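PDB 6K5J: GH3 beta-N-acetylglucosaminidase from Paenibacillaceae, which hydrolyses terminal beta-linked N-acetylglucosamine residues, as a glycoside hydrolase of family 3. Local coordinates for residues I46-R51 with K61-L66; T97-N102 with E363-I368; N249-L254 with V289-D294; E443-I448 with A472-V477. All coordinates share one frame; numbering follows the deposited sequence.

Contact 1: residues I46-R51 with K61-L66; sequences IIYFRR and KLSAEL. With NAG (2-acetamido-2-deoxy-beta-D-glucopyranose), chain B.
Ile46, on strand 45-47, faces Leu66 of the helix across a CA-CA distance of 8.7 Å, so the two backbones stay well apart and side chains bridge the interval. Tyr48 spans most of it. With chi1 at -73° its CG stands anti to the carbonyl carbon, and the ring points its hydroxyl end at the helix. Its OH donates to Ser63 OG over 2.7 Å, with the acceptor lying in the plane of the ring at its edge. Ser63 OG is also hydrogen-bonded to Leu128 O, which makes the buried serine a relay between two partners. Two leucines meet the phenol tip to tip: Tyr48 CE1 is 3.6 Å from Leu62 CD2 and 3.9 Å from Leu66 CD1, the latter at the ring edge. The same Leu66 CD1 touches Ile46 CG2 at 4.1 Å. A phenylalanine in place of Tyr48 would probably leave Ser63 OG without its donor and open a small gap between Leu62 and Leu66 at the ring tip. Ile47 and Phe49 lie on the side of the sugar: Ile47 CD1 is 4.0 Å from NAG C6, and the ring edge of Phe49 meets the sugar through CE2, 3.4 Å from NAG O6. Strand 45-47, helix 56-72 and strand 79-81 form a beta-alpha-beta unit of the TIM-barrel-type domain. Within it Ile46 and Tyr48 share backbone hydrogen bonds with strand 79-81, Ile47 pairs with Ala23 of strand 21-23, and Tyr48 and Ser63 both rest on Ile80.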
loop_
_atom_site.group_PDB
_atom_site.type_symbol
_atom_site.label_atom_id
_atom_site.label_comp_id
_atom_site.label_asym_id
_atom_site.label_seq_id
_atom_site.Cartn_x
_atom_site.Cartn_y
_atom_site.Cartn_z
ATOM N N ILE A 46 0.729 6.574 16.826
ATOM C CA ILE A 46 -0.461 5.752 16.638
ATOM C C ILE A 46 -0.559 5.421 15.157
ATOM O O ILE A 46 -0.324 6.291 14.314
ATOM C CB ILE A 46 -1.739 6.489 17.096
ATOM C CG1 ILE A 46 -1.678 6.824 18.586
ATOM C CG2 ILE A 46 -3.010 5.679 16.743
ATOM C CD1 ILE A 46 -1.813 5.593 19.493
ATOM N N ILE A 47 -0.895 4.175 14.828
ATOM C CA ILE A 47 -1.216 3.793 13.454
ATOM C C ILE A 47 -2.692 3.409 13.386
ATOM O O ILE A 47 -3.186 2.653 14.233
ATOM C CB ILE A 47 -0.318 2.649 12.939
ATOM C CG1 ILE A 47 -0.768 2.229 11.527
ATOM C CG2 ILE A 47 -0.307 1.463 13.915
ATOM C CD1 ILE A 47 0.231 1.374 10.767
ATOM N N TYR A 48 -3.390 3.932 12.377
ATOM C CA TYR A 48 -4.795 3.630 12.125
ATOM C C TYR A 48 -4.939 2.447 11.165
ATOM O O TYR A 48 -4.162 2.301 10.213
ATOM C CB TYR A 48 -5.509 4.829 11.498
ATOM C CG TYR A 48 -5.796 6.019 12.395
ATOM C CD1 TYR A 48 -5.958 5.876 13.773
ATOM C CD2 TYR A 48 -5.948 7.292 11.843
ATOM C CE1 TYR A 48 -6.256 6.979 14.581
ATOM C CE2 TYR A 48 -6.241 8.393 12.638
ATOM C CZ TYR A 48 -6.386 8.229 14.006
ATOM O OH TYR A 48 -6.684 9.318 14.790
ATOM N N PHE A 49 -5.980 1.643 11.391
ATOM C CA PHE A 49 -6.463 0.649 10.433
ATOM C C PHE A 49 -7.948 0.893 10.159
ATOM O O PHE A 49 -8.543 1.823 10.697
ATOM C CB PHE A 49 -6.171 -0.769 10.938
ATOM C CG PHE A 49 -4.702 -1.090 10.918
ATOM C CD1 PHE A 49 -3.888 -0.712 11.979
ATOM C CD2 PHE A 49 -4.121 -1.674 9.801
ATOM C CE1 PHE A 49 -2.519 -0.958 11.951
ATOM C CE2 PHE A 49 -2.750 -1.923 9.758
ATOM C CZ PHE A 49 -1.950 -1.566 10.839
ATOM N N ARG A 50 -8.526 0.064 9.277
ATOM C CA ARG A 50 -9.931 0.217 8.881
ATOM C C ARG A 50 -10.861 0.299 10.095
ATOM O O ARG A 50 -11.855 1.035 10.080
ATOM C CB ARG A 50 -10.330 -0.949 7.957
ATOM C CG ARG A 50 -11.755 -0.886 7.400
ATOM C CD ARG A 50 -11.932 -1.846 6.185
ATOM N NE ARG A 50 -10.960 -1.552 5.136
ATOM C CZ ARG A 50 -11.158 -0.694 4.136
ATOM N NH1 ARG A 50 -12.308 -0.050 4.017
ATOM N NH2 ARG A 50 -10.204 -0.478 3.247
ATOM N N ARG A 51 -10.542 -0.444 11.162
ATOM C CA ARG A 51 -11.350 -0.453 12.384
ATOM C C ARG A 51 -11.447 0.920 13.044
ATOM O O ARG A 51 -12.388 1.157 13.810
ATOM C CB ARG A 51 -10.772 -1.451 13.390
ATOM C CG ARG A 51 -9.321 -1.104 13.789
ATOM C CD ARG A 51 -8.649 -2.154 14.685
ATOM N NE ARG A 51 -7.276 -1.737 14.995
ATOM C CZ ARG A 51 -6.182 -2.455 14.751
ATOM N NH1 ARG A 51 -6.270 -3.669 14.214
ATOM N NH2 ARG A 51 -4.989 -1.952 15.063
ATOM N N LYS A 61 -12.161 13.875 14.465
ATOM C CA LYS A 61 -12.426 13.928 15.901
ATOM C C LYS A 61 -11.494 13.003 16.670
ATOM O O LYS A 61 -10.996 13.360 17.746
ATOM C CB LYS A 61 -13.872 13.532 16.190
ATOM C CG LYS A 61 -14.877 14.652 16.161
ATOM C CD LYS A 61 -16.173 14.161 16.810
ATOM C CE LYS A 61 -15.854 13.179 17.939
ATOM N NZ LYS A 61 -16.916 13.105 18.995
ATOM N N LEU A 62 -11.269 11.800 16.139
ATOM C CA LEU A 62 -10.431 10.820 16.822
ATOM C C LEU A 62 -8.982 11.288 16.903
ATOM O O LEU A 62 -8.340 11.179 17.956
ATOM C CB LEU A 62 -10.533 9.470 16.101
ATOM C CG LEU A 62 -9.551 8.388 16.555
ATOM C CD1 LEU A 62 -9.797 8.020 18.011
ATOM C CD2 LEU A 62 -9.682 7.163 15.644
ATOM N N SER A 63 -8.440 11.812 15.799
ATOM C CA SER A 63 -7.076 12.327 15.838
ATOM C C SER A 63 -6.944 13.464 16.839
ATOM O O SER A 63 -5.971 13.521 17.599
ATOM C CB SER A 63 -6.632 12.794 14.450
ATOM O OG SER A 63 -6.630 11.724 13.514
ATOM N N ALA A 64 -7.912 14.379 16.858
ATOM C CA ALA A 64 -7.838 15.490 17.802
ATOM C C ALA A 64 -7.947 14.997 19.240
ATOM O O ALA A 64 -7.296 15.542 20.142
ATOM C CB ALA A 64 -8.935 16.510 17.492
ATOM N N GLU A 65 -8.771 13.965 19.469
ATOM C CA GLU A 65 -8.902 13.380 20.801
ATOM C C GLU A 65 -7.590 12.764 21.257
ATOM O O GLU A 65 -7.155 12.980 22.393
ATOM C CB GLU A 65 -10.017 12.325 20.823
ATOM C CG GLU A 65 -10.234 11.707 22.220
ATOM C CD GLU A 65 -11.240 10.560 22.245
ATOM O OE1 GLU A 65 -11.494 9.951 21.182
ATOM O OE2 GLU A 65 -11.775 10.259 23.339
ATOM N N LEU A 66 -6.947 11.976 20.386
ATOM C CA LEU A 66 -5.671 11.375 20.756
ATOM C C LEU A 66 -4.635 12.443 21.093
ATOM O O LEU A 66 -3.876 12.300 22.057
ATOM C CB LEU A 66 -5.163 10.467 19.627
ATOM C CG LEU A 66 -6.002 9.205 19.372
ATOM C CD1 LEU A 66 -5.609 8.525 18.049
ATOM C CD2 LEU A 66 -5.900 8.205 20.545
HETATM C C1 NAG B . 3.127 -4.629 6.957
HETATM C C2 NAG B . 3.331 -4.127 5.505
HETATM C C3 NAG B . 3.641 -2.620 5.471
HETATM C C4 NAG B . 2.661 -1.830 6.328
HETATM C C5 NAG B . 2.651 -2.407 7.733
HETATM C C6 NAG B . 1.707 -1.700 8.680
HETATM C C7 NAG B . 4.325 -5.433 3.659
HETATM C C8 NAG B . 5.561 -6.142 3.176
HETATM N N2 NAG B . 4.408 -4.875 4.872
HETATM O O1 NAG B . 2.569 -5.898 6.899
HETATM O O3 NAG B . 3.591 -2.142 4.130
HETATM O O4 NAG B . 3.040 -0.460 6.375
HETATM O O5 NAG B . 2.217 -3.768 7.652
HETATM O O6 NAG B . 0.349 -1.956 8.347
HETATM O O7 NAG B . 3.309 -5.350 2.972
#

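Contact 2: residues T97-N102 with E363-I368; sequences TVVPGN and ELVERI
Pro100 brings the one ring to this interface, and its pyrrolidine meets the helix through two neighbouring atoms: CD is 3.7 Å from Val365 CB, and CG is 3.9 Å from Ile368 CG2. Among the planar groups nearby, the Arg367 guanidinium has Glu363 O 3.4 Å above one face, displaced toward its rim; this approach stays within the helix. No hydrogen bond crosses the contact, which is mostly apolar. Val365 is its central residue, since the CA atoms of Val99 and Val365 approach to 6.3 Å and four consecutive residues of the loop touch this one side chain. A chi1 of -60° sets CG1 anti to the carbonyl carbon, where it meets Thr97 CG2 at 4.1 Å and Val99 CG2 at 4.3 Å. CG2 instead turns to the backbone of the loop, 4.0 Å from Val98 O. Ile368, one helical turn on, crosses the proline at about a right angle. Thr97 touches Val365 through its methyl, while its OG1 is hydrogen-bonded to Glu124. Gly101 is the N-cap of helix 102-108, and its N bonds to Glu504. The loop 97-102, from the family 3 N-terminal domain, is thus packed between helix 111-127, where Val99 rests on Ala117 and Ile120, helix 507-517, where Pro100 touches Ser508, and helix 359-372, which leads into strand 374-377 of the mixed sheet.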
loop_
_atom_site.group_PDB
_atom_site.type_symbol
_atom_site.label_atom_id
_atom_site.label_comp_id
_atom_site.label_asym_id
_atom_site.label_seq_id
_atom_site.Cartn_x
_atom_site.Cartn_y
_atom_site.Cartn_z
ATOM N N THR A 97 -11.319 10.842 -1.523
ATOM C CA THR A 97 -11.055 10.490 -2.912
ATOM C C THR A 97 -10.355 9.144 -2.978
ATOM O O THR A 97 -9.357 8.928 -2.286
ATOM C CB THR A 97 -10.167 11.552 -3.564
ATOM O OG1 THR A 97 -10.740 12.846 -3.360
ATOM C CG2 THR A 97 -10.008 11.305 -5.059
ATOM N N VAL A 98 -10.846 8.253 -3.834
ATOM C CA VAL A 98 -10.141 7.008 -4.118
ATOM C C VAL A 98 -9.138 7.323 -5.224
ATOM O O VAL A 98 -9.516 7.637 -6.353
ATOM C CB VAL A 98 -11.105 5.882 -4.511
ATOM C CG1 VAL A 98 -10.332 4.595 -4.810
ATOM C CG2 VAL A 98 -12.089 5.636 -3.387
ATOM N N VAL A 99 -7.857 7.283 -4.884
ATOM C CA VAL A 99 -6.787 7.749 -5.754
ATOM C C VAL A 99 -6.184 6.526 -6.445
ATOM O O VAL A 99 -6.082 5.469 -5.812
ATOM C CB VAL A 99 -5.763 8.532 -4.915
ATOM C CG1 VAL A 99 -4.471 8.714 -5.634
ATOM C CG2 VAL A 99 -6.370 9.884 -4.482
ATOM N N PRO A 100 -5.775 6.615 -7.713
ATOM C CA PRO A 100 -5.099 5.476 -8.356
ATOM C C PRO A 100 -3.842 5.065 -7.607
ATOM O O PRO A 100 -3.144 5.892 -7.016
ATOM C CB PRO A 100 -4.751 6.008 -9.747
ATOM C CG PRO A 100 -5.740 7.081 -9.994
ATOM C CD PRO A 100 -5.973 7.726 -8.656
ATOM N N GLY A 101 -3.549 3.764 -7.659
ATOM C CA GLY A 101 -2.425 3.200 -6.949
ATOM C C GLY A 101 -1.180 3.153 -7.815
ATOM O O GLY A 101 -1.166 3.585 -8.964
ATOM N N ASN A 102 -0.122 2.583 -7.241
ATOM C CA ASN A 102 1.213 2.779 -7.798
ATOM C C ASN A 102 1.328 2.215 -9.208
ATOM O O ASN A 102 1.767 2.915 -10.124
ATOM C CB ASN A 102 2.263 2.171 -6.869
ATOM C CG ASN A 102 2.626 3.106 -5.735
ATOM O OD1 ASN A 102 1.896 4.068 -5.448
ATOM N ND2 ASN A 102 3.762 2.848 -5.101
ATOM N N GLU A 363 -12.477 14.371 -10.926
ATOM C CA GLU A 363 -12.201 14.444 -12.358
ATOM C C GLU A 363 -10.710 14.382 -12.644
ATOM O O GLU A 363 -10.299 13.818 -13.663
ATOM C CB GLU A 363 -12.830 15.707 -12.944
ATOM C CG GLU A 363 -14.344 15.592 -12.990
ATOM C CD GLU A 363 -15.035 16.924 -13.169
ATOM O OE1 GLU A 363 -14.333 17.942 -13.360
ATOM O OE2 GLU A 363 -16.281 16.941 -13.138
ATOM N N LEU A 364 -9.887 14.920 -11.746
ATOM C CA LEU A 364 -8.443 14.805 -11.903
ATOM C C LEU A 364 -7.995 13.340 -11.904
ATOM O O LEU A 364 -7.198 12.926 -12.756
ATOM C CB LEU A 364 -7.739 15.578 -10.787
ATOM C CG LEU A 364 -6.230 15.786 -10.915
ATOM C CD1 LEU A 364 -5.823 17.045 -10.165
ATOM C CD2 LEU A 364 -5.429 14.589 -10.404
ATOM N N VAL A 365 -8.464 12.547 -10.931
ATOM C CA VAL A 365 -8.013 11.156 -10.866
ATOM C C VAL A 365 -8.631 10.340 -11.998
ATOM O O VAL A 365 -8.021 9.377 -12.476
ATOM C CB VAL A 365 -8.293 10.516 -9.483
ATOM C CG1 VAL A 365 -7.572 11.275 -8.362
ATOM C CG2 VAL A 365 -9.760 10.410 -9.203
ATOM N N GLU A 366 -9.834 10.708 -12.449
ATOM C CA GLU A 366 -10.396 10.079 -13.644
ATOM C C GLU A 366 -9.480 10.271 -14.850
ATOM O O GLU A 366 -9.243 9.335 -15.625
ATOM C CB GLU A 366 -11.791 10.647 -13.923
ATOM C CG GLU A 366 -12.853 10.052 -12.993
ATOM C CD GLU A 366 -14.215 10.691 -13.144
ATOM O OE1 GLU A 366 -14.339 11.693 -13.891
ATOM O OE2 GLU A 366 -15.165 10.182 -12.503
ATOM N N ARG A 367 -8.925 11.468 -15.004
ATOM C CA ARG A 367 -8.035 11.707 -16.132
ATOM C C ARG A 367 -6.737 10.921 -16.000
ATOM O O ARG A 367 -6.163 10.508 -17.013
ATOM C CB ARG A 367 -7.787 13.204 -16.274
ATOM C CG ARG A 367 -9.051 13.931 -16.723
ATOM C CD ARG A 367 -8.823 15.426 -16.984
ATOM N NE ARG A 367 -10.109 16.101 -16.919
ATOM C CZ ARG A 367 -10.493 16.876 -15.914
ATOM N NH1 ARG A 367 -9.671 17.102 -14.898
ATOM N NH2 ARG A 367 -11.698 17.422 -15.930
ATOM N N ILE A 368 -6.275 10.677 -14.770
ATOM C CA ILE A 368 -5.109 9.816 -14.561
ATOM C C ILE A 368 -5.389 8.402 -15.059
ATOM O O ILE A 368 -4.592 7.815 -15.801
ATOM C CB ILE A 368 -4.705 9.811 -13.074
ATOM C CG1 ILE A 368 -4.249 11.205 -12.623
ATOM C CG2 ILE A 368 -3.624 8.784 -12.810
ATOM C CD1 ILE A 368 -3.842 11.238 -11.176
#

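Contact 3: residues N249-L254 with V289-D294; sequences NVIEGL and VEAGAD
A Schellman motif at Gly292, which ends helix 281-291, is pressed against Ile251 and Glu252 of helix 249-258. The Gly292 and Glu252 CA atoms lie just 5.1 Å apart. Gly292 adopts phi 133°, and a CB there would collide with Ile251 CG2 as well as with the preceding carbonyl, so two separate constraints call for glycine. The fit is tight even without that atom: Ile251 CG2 is 3.5 Å from Gly292 CA, closer than ordinary carbon contact. Farther along the same side chain, Ile251 CD1 reaches Ala291 CB at 4.1 Å. Ala291 O sits among three groups of the facing helix, with Ile251 CB 3.2 Å away, Glu252 CG close by, and Glu252 N giving a weak hydrogen bond of 3.2 Å, bent to 134°. An alanine in place of Ile251 would probably open a gap beside Gly292 and Ala291, whose packing against CG2 and CD1 would be lost. In the TIM-barrel-type fold these two helices stand on either side of strand 264-266 in the sequence, and the glycine turn leads on toward strand 296-298. The Glu252 side chain bends at chi2 (-62°), which folds CD back so that the carboxylate comes over the turn, with OE2 3.4 Å from Gly292 CA. That oxygen forms a salt bridge with Arg328. It also accepts from water 2 at 2.8 Å, and the same water donates to Glu290 O at 2.9 Å. Gly292 O is held in turn by Arg256 NH2, whose guanidinium also pairs with Asp294 OD2.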
loop_
_atom_site.group_PDB
_atom_site.type_symbol
_atom_site.label_atom_id
_atom_site.label_comp_id
_atom_site.label_asym_id
_atom_site.label_seq_id
_atom_site.Cartn_x
_atom_site.Cartn_y
_atom_site.Cartn_z
ATOM N N ASN A 249 24.141 -4.214 9.594
ATOM C CA ASN A 249 24.760 -4.050 8.275
ATOM C C ASN A 249 23.847 -3.301 7.314
ATOM O O ASN A 249 24.307 -2.437 6.554
ATOM C CB ASN A 249 25.127 -5.407 7.681
ATOM C CG ASN A 249 26.469 -5.906 8.172
ATOM O OD1 ASN A 249 26.965 -5.455 9.200
ATOM N ND2 ASN A 249 27.052 -6.849 7.448
ATOM N N VAL A 250 22.552 -3.622 7.322
ATOM C CA VAL A 250 21.629 -2.967 6.398
ATOM C C VAL A 250 21.281 -1.562 6.875
ATOM O O VAL A 250 21.227 -0.622 6.073
ATOM C CB VAL A 250 20.358 -3.821 6.200
ATOM C CG1 VAL A 250 19.383 -3.111 5.252
ATOM C CG2 VAL A 250 20.710 -5.201 5.660
ATOM N N ILE A 251 21.020 -1.385 8.170
ATOM C CA ILE A 251 20.508 -0.097 8.633
ATOM C C ILE A 251 21.659 0.847 8.974
ATOM O O ILE A 251 21.846 1.871 8.307
ATOM C CB ILE A 251 19.546 -0.264 9.822
ATOM C CG1 ILE A 251 18.335 -1.113 9.408
ATOM C CG2 ILE A 251 19.071 1.086 10.297
ATOM C CD1 ILE A 251 17.324 -1.332 10.520
ATOM N N GLU A 252 22.435 0.534 10.020
ATOM C CA GLU A 252 23.540 1.429 10.368
ATOM C C GLU A 252 24.565 1.490 9.248
ATOM O O GLU A 252 25.085 2.563 8.929
ATOM C CB GLU A 252 24.226 0.987 11.667
ATOM C CG GLU A 252 23.471 1.311 12.948
ATOM C CD GLU A 252 23.251 2.801 13.198
ATOM O OE1 GLU A 252 23.873 3.645 12.514
ATOM O OE2 GLU A 252 22.444 3.128 14.105
ATOM N N GLY A 253 24.880 0.348 8.653
ATOM C CA GLY A 253 25.916 0.299 7.643
ATOM C C GLY A 253 25.498 0.916 6.328
ATOM O O GLY A 253 26.080 1.904 5.878
ATOM N N LEU A 254 24.460 0.349 5.716
ATOM C CA LEU A 254 24.104 0.733 4.357
ATOM C C LEU A 254 23.237 1.989 4.334
ATOM O O LEU A 254 23.559 2.956 3.637
ATOM C CB LEU A 254 23.405 -0.442 3.675
ATOM C CG LEU A 254 22.807 -0.288 2.282
ATOM C CD1 LEU A 254 23.876 0.084 1.271
ATOM C CD2 LEU A 254 22.123 -1.595 1.886
ATOM N N VAL A 289 16.268 -1.667 17.323
ATOM C CA VAL A 289 16.951 -0.450 17.757
ATOM C C VAL A 289 18.459 -0.634 17.650
ATOM O O VAL A 289 19.175 0.240 17.151
ATOM C CB VAL A 289 16.527 -0.065 19.187
ATOM C CG1 VAL A 289 17.437 1.040 19.720
ATOM C CG2 VAL A 289 15.052 0.377 19.210
ATOM N N GLU A 290 18.961 -1.798 18.076
ATOM C CA GLU A 290 20.399 -2.048 17.980
ATOM C C GLU A 290 20.872 -1.991 16.534
ATOM O O GLU A 290 21.982 -1.524 16.254
ATOM C CB GLU A 290 20.735 -3.401 18.603
ATOM C CG GLU A 290 20.614 -3.416 20.123
ATOM C CD GLU A 290 21.003 -4.765 20.712
ATOM O OE1 GLU A 290 20.408 -5.781 20.291
ATOM O OE2 GLU A 290 21.912 -4.812 21.571
ATOM N N ALA A 291 20.041 -2.449 15.598
ATOM C CA ALA A 291 20.418 -2.416 14.189
ATOM C C ALA A 291 20.419 -1.005 13.615
ATOM O O ALA A 291 21.099 -0.769 12.610
ATOM C CB ALA A 291 19.482 -3.317 13.371
ATOM N N GLY A 292 19.672 -0.072 14.212
ATOM C CA GLY A 292 19.660 1.299 13.739
ATOM C C GLY A 292 18.291 1.941 13.583
ATOM O O GLY A 292 18.209 3.119 13.230
ATOM N N ALA A 293 17.213 1.197 13.842
ATOM C CA ALA A 293 15.868 1.745 13.688
ATOM C C ALA A 293 15.531 2.720 14.814
ATOM O O ALA A 293 16.030 2.610 15.938
ATOM C CB ALA A 293 14.822 0.623 13.659
ATOM N N ASP A 294 14.644 3.669 14.505
ATOM C CA ASP A 294 14.162 4.638 15.483
ATOM C C ASP A 294 12.774 4.334 15.995
ATOM O O ASP A 294 12.469 4.639 17.155
ATOM C CB ASP A 294 14.109 6.044 14.877
ATOM C CG ASP A 294 15.410 6.448 14.258
ATOM O OD1 ASP A 294 16.421 6.441 14.989
ATOM O OD2 ASP A 294 15.417 6.752 13.047
HETATM O O HOH W 1 20.555 4.655 14.271
HETATM O O HOH W 2 22.394 1.320 16.192
#

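Contact 4: residues E443-I448 with A472-V477; sequences ELSGQI and AAKPDV
Ser445 OG has two hydrogen-bond partners: Lys474 NZ donates to it over 3.0 Å, and the hydroxyl is itself hydrogen-bonded to Gln442 O, one helical turn back. With chi1 at 70°, OG lies between the backbone N and the carbonyl carbon, and from there it meets the lysine. Lys474 reaches it by a chain bent at chi3 (58°) and again at chi4, and the aliphatic part passes close to the same hydroxyl, with CE 3.6 Å from Ser445 OG. The ammonium has a second, weak bond to Gln442 O, so lysine and serine share one carbonyl near the end of the helix. Lys474 also opens a type I beta turn that closes at Val477, whose N bonds to Lys474 O over 3.2 Å. Helix 435-447 leads to strand 450-455, and this turn to strand 478-483; the two are parallel neighbours in the mixed six-stranded sheet, so the contact joins the connections that enter adjacent strands. Ser445 and Val477 both rest on Val451 of the first of these strands. Val477 CG2 packs 3.7 Å from Ser445 O and 4.1 Å from Ser445 CB. Beside the exposed Gly446 and Asp476, water 3 lies 2.7 Å from Ser445 O and 3.1 Å from Asp476 OD2 and can bridge them, though perhaps not both at once, as other acceptors compete for its protons.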
loop_
_atom_site.group_PDB
_atom_site.type_symbol
_atom_site.label_atom_id
_atom_site.label_comp_id
_atom_site.label_asym_id
_atom_site.label_seq_id
_atom_site.Cartn_x
_atom_site.Cartn_y
_atom_site.Cartn_z
ATOM N N GLU A 443 -23.098 -21.001 -18.144
ATOM C CA GLU A 443 -24.452 -21.051 -18.683
ATOM C C GLU A 443 -24.853 -19.716 -19.298
ATOM O O GLU A 443 -25.366 -19.667 -20.421
ATOM C CB GLU A 443 -25.436 -21.452 -17.586
ATOM C CG GLU A 443 -26.834 -21.780 -18.096
ATOM C CD GLU A 443 -27.923 -21.386 -17.118
ATOM O OE1 GLU A 443 -28.404 -20.233 -17.184
ATOM O OE2 GLU A 443 -28.301 -22.232 -16.281
ATOM N N LEU A 444 -24.638 -18.616 -18.572
ATOM C CA LEU A 444 -25.022 -17.310 -19.098
ATOM C C LEU A 444 -24.231 -16.956 -20.352
ATOM O O LEU A 444 -24.731 -16.226 -21.216
ATOM C CB LEU A 444 -24.837 -16.238 -18.025
ATOM C CG LEU A 444 -25.905 -16.207 -16.933
ATOM C CD1 LEU A 444 -25.420 -15.415 -15.721
ATOM C CD2 LEU A 444 -27.202 -15.627 -17.479
ATOM N N SER A 445 -23.002 -17.462 -20.477
ATOM C CA SER A 445 -22.213 -17.207 -21.676
ATOM C C SER A 445 -22.794 -17.905 -22.897
ATOM O O SER A 445 -22.494 -17.503 -24.027
ATOM C CB SER A 445 -20.761 -17.643 -21.470
ATOM O OG SER A 445 -20.642 -19.054 -21.398
ATOM N N GLY A 446 -23.611 -18.943 -22.697
ATOM C CA GLY A 446 -24.345 -19.518 -23.811
ATOM C C GLY A 446 -25.506 -18.661 -24.266
ATOM O O GLY A 446 -25.975 -18.811 -25.399
ATOM N N GLN A 447 -25.974 -17.757 -23.411
ATOM C CA GLN A 447 -27.073 -16.871 -23.761
ATOM C C GLN A 447 -26.625 -15.459 -24.101
ATOM O O GLN A 447 -27.365 -14.744 -24.785
ATOM C CB GLN A 447 -28.090 -16.820 -22.615
ATOM C CG GLN A 447 -28.400 -18.193 -22.021
ATOM C CD GLN A 447 -29.139 -18.106 -20.698
ATOM O OE1 GLN A 447 -29.736 -17.078 -20.370
ATOM N NE2 GLN A 447 -29.104 -19.190 -19.928
ATOM N N ILE A 448 -25.443 -15.042 -23.650
ATOM C CA ILE A 448 -24.898 -13.717 -23.940
ATOM C C ILE A 448 -23.491 -13.920 -24.492
ATOM O O ILE A 448 -22.591 -14.349 -23.759
ATOM C CB ILE A 448 -24.880 -12.811 -22.700
ATOM C CG1 ILE A 448 -26.300 -12.640 -22.140
ATOM C CG2 ILE A 448 -24.280 -11.452 -23.042
ATOM C CD1 ILE A 448 -26.377 -11.882 -20.816
ATOM N N ALA A 472 -12.697 -18.768 -22.970
ATOM C CA ALA A 472 -11.869 -18.439 -24.121
ATOM C C ALA A 472 -11.921 -19.519 -25.186
ATOM O O ALA A 472 -11.651 -19.230 -26.357
ATOM C CB ALA A 472 -10.414 -18.209 -23.685
ATOM N N ALA A 473 -12.261 -20.748 -24.806
ATOM C CA ALA A 473 -12.341 -21.861 -25.743
ATOM C C ALA A 473 -13.715 -22.007 -26.390
ATOM O O ALA A 473 -13.866 -22.821 -27.307
ATOM C CB ALA A 473 -11.967 -23.168 -25.037
ATOM N N LYS A 474 -14.714 -21.250 -25.944
ATOM C CA LYS A 474 -16.055 -21.354 -26.520
ATOM C C LYS A 474 -16.128 -20.577 -27.829
ATOM O O LYS A 474 -15.985 -19.351 -27.817
ATOM C CB LYS A 474 -17.098 -20.837 -25.539
ATOM C CG LYS A 474 -17.192 -21.657 -24.259
ATOM C CD LYS A 474 -18.324 -21.185 -23.356
ATOM C CE LYS A 474 -19.668 -21.235 -24.065
ATOM N NZ LYS A 474 -20.784 -21.552 -23.128
ATOM N N PRO A 475 -16.365 -21.237 -28.968
ATOM C CA PRO A 475 -16.358 -20.511 -30.251
ATOM C C PRO A 475 -17.527 -19.556 -30.417
ATOM O O PRO A 475 -17.478 -18.692 -31.301
ATOM C CB PRO A 475 -16.409 -21.636 -31.300
ATOM C CG PRO A 475 -16.215 -22.926 -30.530
ATOM C CD PRO A 475 -16.700 -22.657 -29.144
ATOM N N ASP A 476 -18.570 -19.682 -29.605
ATOM C CA ASP A 476 -19.730 -18.806 -29.662
ATOM C C ASP A 476 -19.595 -17.585 -28.756
ATOM O O ASP A 476 -20.552 -16.810 -28.635
ATOM C CB ASP A 476 -20.990 -19.593 -29.276
ATOM C CG ASP A 476 -20.785 -20.452 -28.026
ATOM O OD1 ASP A 476 -19.783 -21.202 -27.972
ATOM O OD2 ASP A 476 -21.623 -20.378 -27.096
ATOM N N VAL A 477 -18.447 -17.405 -28.109
ATOM C CA VAL A 477 -18.234 -16.346 -27.131
ATOM C C VAL A 477 -17.171 -15.398 -27.673
ATOM O O VAL A 477 -16.140 -15.842 -28.192
ATOM C CB VAL A 477 -17.813 -16.919 -25.761
ATOM C CG1 VAL A 477 -17.360 -15.801 -24.809
ATOM C CG2 VAL A 477 -18.946 -17.723 -25.143
HETATM O O HOH W 3 -22.933 -17.650 -26.667
#

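How the contacts relate
Contact 1 is the one that reaches the sugar: Ile47 and Phe49 border the NAG, which is also hydrogen-bonded by Asp83, Arg152, Lys182, His183 and Asp268, consistent with an active site in the family 3 barrel. Contact 3 belongs to the same domain but lies in its shell, the Ala293 side chain about 14 Å from the NAG and its nearest atoms about 12 Å from contact 1. Contact 2, about 9 Å from contact 1 at nearest atoms, ties that domain to the helix preceding the mixed sheet; its segments bracket contact 3 in sequence. Contact 4 lies on the surface, its centre about 37 Å from the centre of the chain and about 58 Å from that of contact 3.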